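Local coordinates for phosphoglycerol transferase GacH (Streptococcus pyogenes MGAS5005, PDB 6DGM), which probably transfers glycerol phosphate onto the rhamnose polysaccharide of the streptococcal cell wall, through a metal-dependent extracellular catalytic domain of the LTA synthase type, the part described here, at residues F157-A162 / S166-K171; N187-L192 / Q199-I204. One frame throughout, in Å; residues are numbered along the deposited sequence.

Contact 1. Residues F157-A162 / S166-K171; sequences FSKFLA and SKDKFK
Asp168 and Ser166 meet the backbone of Phe160 from the loop that follows strand 159-162, and between them they use both its N-H and its carbonyl. Asp168 OD2 accepts a hydrogen bond from Phe160 N at 2.9 Å, nearly straight (167°) and arriving from above the carboxylate plane. On the next peptide group, Phe160 O receives the hydroxyl of Ser166 at an OG-to-O distance of 2.6 Å. That OG, set anti to its own backbone N (chi1 177°), also accepts from Asp168 N, forming an ST turn that holds the aspartate in place. Ala162 N donates to Asp168 O at 3.1 Å, completing the tight part. The apolar part lies beyond: Leu161 CB sits over one face of the Phe170 ring, offset toward its rim, a CH-pi contact of 4.1 Å to the centroid. A water bridges Ala162 O to Phe170 N.

The outer side is looser and charged. Lys167, bent at its last torsion (chi4 63°), brings NZ back to the syn side of Asp168 OD1 in a 3.0 Å salt bridge, while the aliphatic part of Lys159 passes the same carboxylate at about a right angle.

Strand 159-162 is the outermost on its side of the mixed sheet and pairs in parallel with strand 135-139. Phe160 packs edge-to-face on Tyr152 of helix 148-154, whereas Leu161 and Phe170 lean on Asn188 of helix 182-192.

Contact 2. Residues N187-L192 / Q199-I204; sequences NNILSL and QFFSVI
Leu192 O accepts a hydrogen bond from Gln199 NE2, with NE2 to O at 3.0 Å and an N-H...O angle of 173°. The oxygen lies close to the amide plane of Gln199, although the donor is tilted from the carbonyl plane of Leu192. The other end of the amide is held as well: Gln199 OE1 accepts from Asn194 N in the connecting loop, so the rotation of the group is fixed by a partner at each end.

Helix 187-192 runs nearly antiparallel to strand 200-204, 166° between their directions with the axes 11.0 Å apart. It is one of the helices covering the mixed sheet of this alkaline phosphatase-like sulfatase fold, and a short loop leads the chain back into strand 200-204, an inner strand of that sheet. Apolar side chains fill the interface. The ring of Phe201 takes Ile189 CG2 over one face, 4.3 Å from the centroid, and Leu192 CB at its edge, 4.0 Å from CE2. Ile189 points its other branch, extended by chi2 169°, away from the ring and toward Val203, which it meets tip to tip, CD1 to CG2 at 3.8 Å. Leu44 of the adjoining strand 40-46 touches both Ile189 and Val203.

Both contacts reach the same mixed sheet, contact 1 at its outermost strand and contact 2 at an inner strand; strand 135-139 lies between the two. Place and chemistry go together. The partly buried contact 1 relies on side-chain and backbone hydrogen bonds and on water, with a salt bridge within the loop at its outer side, whereas the buried contact 2 is mainly hydrocarbon and aromatic, with a single cross-segment hydrogen bond, from Gln199 to Leu192. They also touch directly: Lys171 N probably donates to Asn188 OD1, joining the loop to the helix, and Phe157 packs against Phe200. Phe160 approaches the bound sn-glycerol-1-phosphate to about 8 Å and Val203 to about 11 Å, side chain to ligand.

Contact 1. Residues F157-A162 / S166-K171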
loop_
_atom_site.group_PDB
_atom_site.type_symbol
_atom_site.label_atom_id
_atom_site.label_comp_id
_atom_site.label_asym_id
_atom_site.label_seq_id
_atom_site.Cartn_x
_atom_site.Cartn_y
_atom_site.Cartn_z
ATOM N N PHE A 157 10.891 -8.045 -12.057
ATOM C CA PHE A 157 11.326 -6.663 -11.955
ATOM C C PHE A 157 12.731 -6.518 -12.524
ATOM O O PHE A 157 13.593 -7.382 -12.329
ATOM C CB PHE A 157 11.301 -6.198 -10.497
ATOM C CG PHE A 157 9.960 -5.664 -10.052
ATOM C CD1 PHE A 157 8.806 -6.411 -10.207
ATOM C CD2 PHE A 157 9.862 -4.409 -9.482
ATOM C CE1 PHE A 157 7.562 -5.915 -9.791
ATOM C CE2 PHE A 157 8.632 -3.907 -9.080
ATOM C CZ PHE A 157 7.475 -4.654 -9.250
ATOM N N SER A 158 12.965 -5.412 -13.212
ATOM C CA SER A 158 14.269 -5.198 -13.820
ATOM C C SER A 158 15.281 -4.661 -12.823
ATOM O O SER A 158 16.480 -4.945 -12.943
ATOM C CB SER A 158 14.121 -4.213 -14.977
ATOM O OG SER A 158 15.388 -3.810 -15.469
ATOM N N LYS A 159 14.823 -3.885 -11.853
ATOM C CA LYS A 159 15.709 -3.251 -10.899
ATOM C C LYS A 159 15.121 -3.381 -9.505
ATOM O O LYS A 159 13.903 -3.334 -9.311
ATOM C CB LYS A 159 15.889 -1.755 -11.183
ATOM C CG LYS A 159 16.723 -1.470 -12.414
ATOM C CD LYS A 159 17.073 0.013 -12.507
ATOM C CE LYS A 159 17.945 0.300 -13.729
ATOM N NZ LYS A 159 18.289 1.740 -13.781
ATOM N N PHE A 160 16.004 -3.535 -8.531
ATOM C CA PHE A 160 15.634 -3.502 -7.110
ATOM C C PHE A 160 16.769 -2.752 -6.415
ATOM O O PHE A 160 17.795 -3.343 -6.059
ATOM C CB PHE A 160 15.425 -4.910 -6.557
ATOM C CG PHE A 160 14.957 -4.961 -5.127
ATOM C CD1 PHE A 160 14.717 -3.822 -4.381
ATOM C CD2 PHE A 160 14.751 -6.189 -4.530
ATOM C CE1 PHE A 160 14.299 -3.903 -3.052
ATOM C CE2 PHE A 160 14.351 -6.280 -3.192
ATOM C CZ PHE A 160 14.110 -5.133 -2.463
ATOM N N LEU A 161 16.591 -1.442 -6.260
ATOM C CA LEU A 161 17.570 -0.638 -5.545
ATOM C C LEU A 161 17.510 -1.004 -4.075
ATOM O O LEU A 161 16.431 -1.007 -3.474
ATOM C CB LEU A 161 17.293 0.854 -5.692
ATOM C CG LEU A 161 17.720 1.505 -7.013
ATOM C CD1 LEU A 161 16.857 1.029 -8.177
ATOM C CD2 LEU A 161 17.658 3.025 -6.863
ATOM N N ALA A 162 18.671 -1.303 -3.504
ATOM C CA ALA A 162 18.765 -1.681 -2.105
ATOM C C ALA A 162 20.123 -1.252 -1.575
ATOM O O ALA A 162 21.075 -1.054 -2.336
ATOM C CB ALA A 162 18.584 -3.193 -1.919
ATOM N N SER A 166 21.715 -6.440 -3.877
ATOM C CA SER A 166 21.277 -6.254 -5.247
ATOM C C SER A 166 22.368 -5.528 -6.016
ATOM O O SER A 166 23.207 -4.836 -5.432
ATOM C CB SER A 166 20.011 -5.390 -5.297
ATOM O OG SER A 166 19.604 -5.138 -6.626
ATOM N N LYS A 167 22.337 -5.679 -7.339
ATOM C CA LYS A 167 23.267 -4.926 -8.172
ATOM C C LYS A 167 22.877 -3.457 -8.275
ATOM O O LYS A 167 23.701 -2.632 -8.686
ATOM C CB LYS A 167 23.308 -5.530 -9.581
ATOM C CG LYS A 167 21.978 -5.442 -10.316
ATOM C CD LYS A 167 22.038 -6.113 -11.680
ATOM C CE LYS A 167 20.691 -6.029 -12.400
ATOM N NZ LYS A 167 20.265 -4.623 -12.697
ATOM N N ASP A 168 21.647 -3.115 -7.913
ATOM C CA ASP A 168 21.133 -1.758 -8.067
ATOM C C ASP A 168 21.289 -0.974 -6.770
ATOM O O ASP A 168 20.864 -1.435 -5.707
ATOM C CB ASP A 168 19.659 -1.825 -8.469
ATOM C CG ASP A 168 19.429 -2.715 -9.683
ATOM O OD1 ASP A 168 20.036 -2.423 -10.733
ATOM O OD2 ASP A 168 18.666 -3.706 -9.571
ATOM N N LYS A 169 21.889 0.222 -6.870
ATOM C CA LYS A 169 22.231 1.024 -5.707
ATOM C C LYS A 169 21.542 2.383 -5.730
ATOM O O LYS A 169 21.283 2.950 -6.791
ATOM C CB LYS A 169 23.751 1.283 -5.661
ATOM C CG LYS A 169 24.613 0.046 -5.805
ATOM C CD LYS A 169 24.374 -0.957 -4.678
ATOM C CE LYS A 169 25.283 -2.175 -4.862
ATOM N NZ LYS A 169 25.018 -3.252 -3.868
ATOM N N PHE A 170 21.253 2.897 -4.536
ATOM C CA PHE A 170 20.848 4.281 -4.394
ATOM C C PHE A 170 22.047 5.197 -4.594
ATOM O O PHE A 170 23.173 4.872 -4.202
ATOM C CB PHE A 170 20.304 4.541 -2.999
ATOM C CG PHE A 170 18.970 3.938 -2.725
ATOM C CD1 PHE A 170 18.868 2.659 -2.210
ATOM C CD2 PHE A 170 17.810 4.656 -2.954
ATOM C CE1 PHE A 170 17.642 2.096 -1.940
ATOM C CE2 PHE A 170 16.572 4.104 -2.684
ATOM C CZ PHE A 170 16.489 2.815 -2.174
ATOM N N LYS A 171 21.799 6.343 -5.202
ATOM C CA LYS A 171 22.808 7.372 -5.381
ATOM C C LYS A 171 22.609 8.493 -4.369
ATOM O O LYS A 171 21.487 8.767 -3.922
ATOM C CB LYS A 171 22.732 7.938 -6.802
ATOM C CG LYS A 171 23.099 6.918 -7.869
ATOM C CD LYS A 171 22.987 7.519 -9.272
ATOM C CE LYS A 171 23.388 6.511 -10.341
ATOM N NZ LYS A 171 23.322 7.101 -11.713
HETATM O O HOH W 1 22.359 1.420 -2.361
HETATM O O HOH W 2 22.304 -3.333 -3.193
#

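Contact 2. Residues N187-L192 / Q199-I204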
loop_
_atom_site.group_PDB
_atom_site.type_symbol
_atom_site.label_atom_id
_atom_site.label_comp_id
_atom_site.label_asym_id
_atom_site.label_seq_id
_atom_site.Cartn_x
_atom_site.Cartn_y
_atom_site.Cartn_z
ATOM N N ASN A 187 14.478 11.317 -4.355
ATOM C CA ASN A 187 15.328 11.807 -5.428
ATOM C C ASN A 187 15.823 10.669 -6.304
ATOM O O ASN A 187 16.027 10.857 -7.509
ATOM C CB ASN A 187 16.453 12.655 -4.857
ATOM C CG ASN A 187 15.980 14.060 -4.536
ATOM O OD1 ASN A 187 14.971 14.523 -5.086
ATOM N ND2 ASN A 187 16.703 14.748 -3.678
ATOM N N ASN A 188 15.962 9.477 -5.734
ATOM C CA ASN A 188 16.296 8.315 -6.551
ATOM C C ASN A 188 15.119 7.878 -7.422
ATOM O O ASN A 188 15.325 7.438 -8.553
ATOM C CB ASN A 188 16.830 7.191 -5.679
ATOM C CG ASN A 188 18.310 7.319 -5.431
ATOM O OD1 ASN A 188 19.124 6.749 -6.161
ATOM N ND2 ASN A 188 18.683 8.110 -4.422
ATOM N N ILE A 189 13.875 7.990 -6.930
ATOM C CA ILE A 189 12.730 7.774 -7.818
ATOM C C ILE A 189 12.786 8.752 -8.987
ATOM O O ILE A 189 12.701 8.362 -10.157
ATOM C CB ILE A 189 11.404 7.926 -7.062
ATOM C CG1 ILE A 189 11.274 6.873 -5.954
ATOM C CG2 ILE A 189 10.206 7.805 -8.049
ATOM C CD1 ILE A 189 10.128 7.170 -5.044
ATOM N N LEU A 190 12.935 10.041 -8.679
ATOM C CA LEU A 190 12.910 11.068 -9.720
ATOM C C LEU A 190 13.974 10.823 -10.785
ATOM O O LEU A 190 13.726 11.038 -11.976
ATOM C CB LEU A 190 13.083 12.451 -9.096
ATOM C CG LEU A 190 11.918 12.937 -8.235
ATOM C CD1 LEU A 190 12.290 14.231 -7.501
ATOM C CD2 LEU A 190 10.646 13.132 -9.045
ATOM N N SER A 191 15.171 10.374 -10.377
ATOM C CA SER A 191 16.238 10.140 -11.337
ATOM C C SER A 191 15.970 8.945 -12.248
ATOM O O SER A 191 16.621 8.816 -13.291
ATOM C CB SER A 191 17.564 9.935 -10.602
ATOM O OG SER A 191 17.569 8.688 -9.937
ATOM N N LEU A 192 15.050 8.060 -11.874
ATOM C CA LEU A 192 14.748 6.893 -12.689
ATOM C C LEU A 192 13.490 7.062 -13.528
ATOM O O LEU A 192 13.252 6.245 -14.431
ATOM C CB LEU A 192 14.588 5.663 -11.800
ATOM C CG LEU A 192 15.848 5.195 -11.075
ATOM C CD1 LEU A 192 15.511 4.085 -10.067
ATOM C CD2 LEU A 192 16.867 4.718 -12.063
ATOM N N GLN A 199 5.991 3.247 -16.277
ATOM C CA GLN A 199 6.758 2.536 -15.276
ATOM C C GLN A 199 5.914 2.246 -14.042
ATOM O O GLN A 199 4.982 2.983 -13.708
ATOM C CB GLN A 199 7.985 3.360 -14.858
ATOM C CG GLN A 199 8.954 3.632 -15.990
ATOM C CD GLN A 199 9.958 4.699 -15.601
ATOM O OE1 GLN A 199 9.585 5.845 -15.354
ATOM N NE2 GLN A 199 11.221 4.319 -15.510
ATOM N N PHE A 200 6.255 1.153 -13.369
ATOM C CA PHE A 200 5.676 0.820 -12.073
ATOM C C PHE A 200 6.792 0.759 -11.045
ATOM O O PHE A 200 7.750 -0.012 -11.197
ATOM C CB PHE A 200 4.915 -0.506 -12.084
ATOM C CG PHE A 200 4.393 -0.865 -10.721
ATOM C CD1 PHE A 200 3.257 -0.244 -10.240
ATOM C CD2 PHE A 200 5.074 -1.744 -9.908
ATOM C CE1 PHE A 200 2.788 -0.524 -8.984
ATOM C CE2 PHE A 200 4.612 -2.017 -8.636
ATOM C CZ PHE A 200 3.462 -1.402 -8.185
ATOM N N PHE A 201 6.661 1.562 -9.996
ATOM C CA PHE A 201 7.615 1.590 -8.899
ATOM C C PHE A 201 6.956 1.035 -7.649
ATOM O O PHE A 201 5.845 1.439 -7.303
ATOM C CB PHE A 201 8.014 3.033 -8.574
ATOM C CG PHE A 201 8.906 3.690 -9.602
ATOM C CD1 PHE A 201 8.376 4.245 -10.759
ATOM C CD2 PHE A 201 10.263 3.798 -9.376
ATOM C CE1 PHE A 201 9.198 4.874 -11.684
ATOM C CE2 PHE A 201 11.085 4.429 -10.274
ATOM C CZ PHE A 201 10.551 4.974 -11.444
ATOM N N SER A 202 7.654 0.129 -6.966
ATOM C CA SER A 202 7.262 -0.322 -5.636
ATOM C C SER A 202 8.344 0.126 -4.672
ATOM O O SER A 202 9.467 -0.385 -4.717
ATOM C CB SER A 202 7.106 -1.835 -5.568
ATOM O OG SER A 202 6.683 -2.209 -4.249
ATOM N N VAL A 203 8.010 1.067 -3.801
ATOM C CA VAL A 203 8.986 1.731 -2.945
ATOM C C VAL A 203 8.632 1.468 -1.491
ATOM O O VAL A 203 7.464 1.565 -1.095
ATOM C CB VAL A 203 8.997 3.240 -3.237
ATOM C CG1 VAL A 203 10.022 3.939 -2.381
ATOM C CG2 VAL A 203 9.273 3.509 -4.719
ATOM N N ILE A 204 9.651 1.154 -0.693
ATOM C CA ILE A 204 9.496 0.920 0.736
ATOM C C ILE A 204 10.546 1.763 1.453
ATOM O O ILE A 204 11.747 1.471 1.370
ATOM C CB ILE A 204 9.671 -0.560 1.090
ATOM C CG1 ILE A 204 8.718 -1.467 0.296
ATOM C CG2 ILE A 204 9.438 -0.790 2.588
ATOM C CD1 ILE A 204 9.349 -2.033 -0.984
#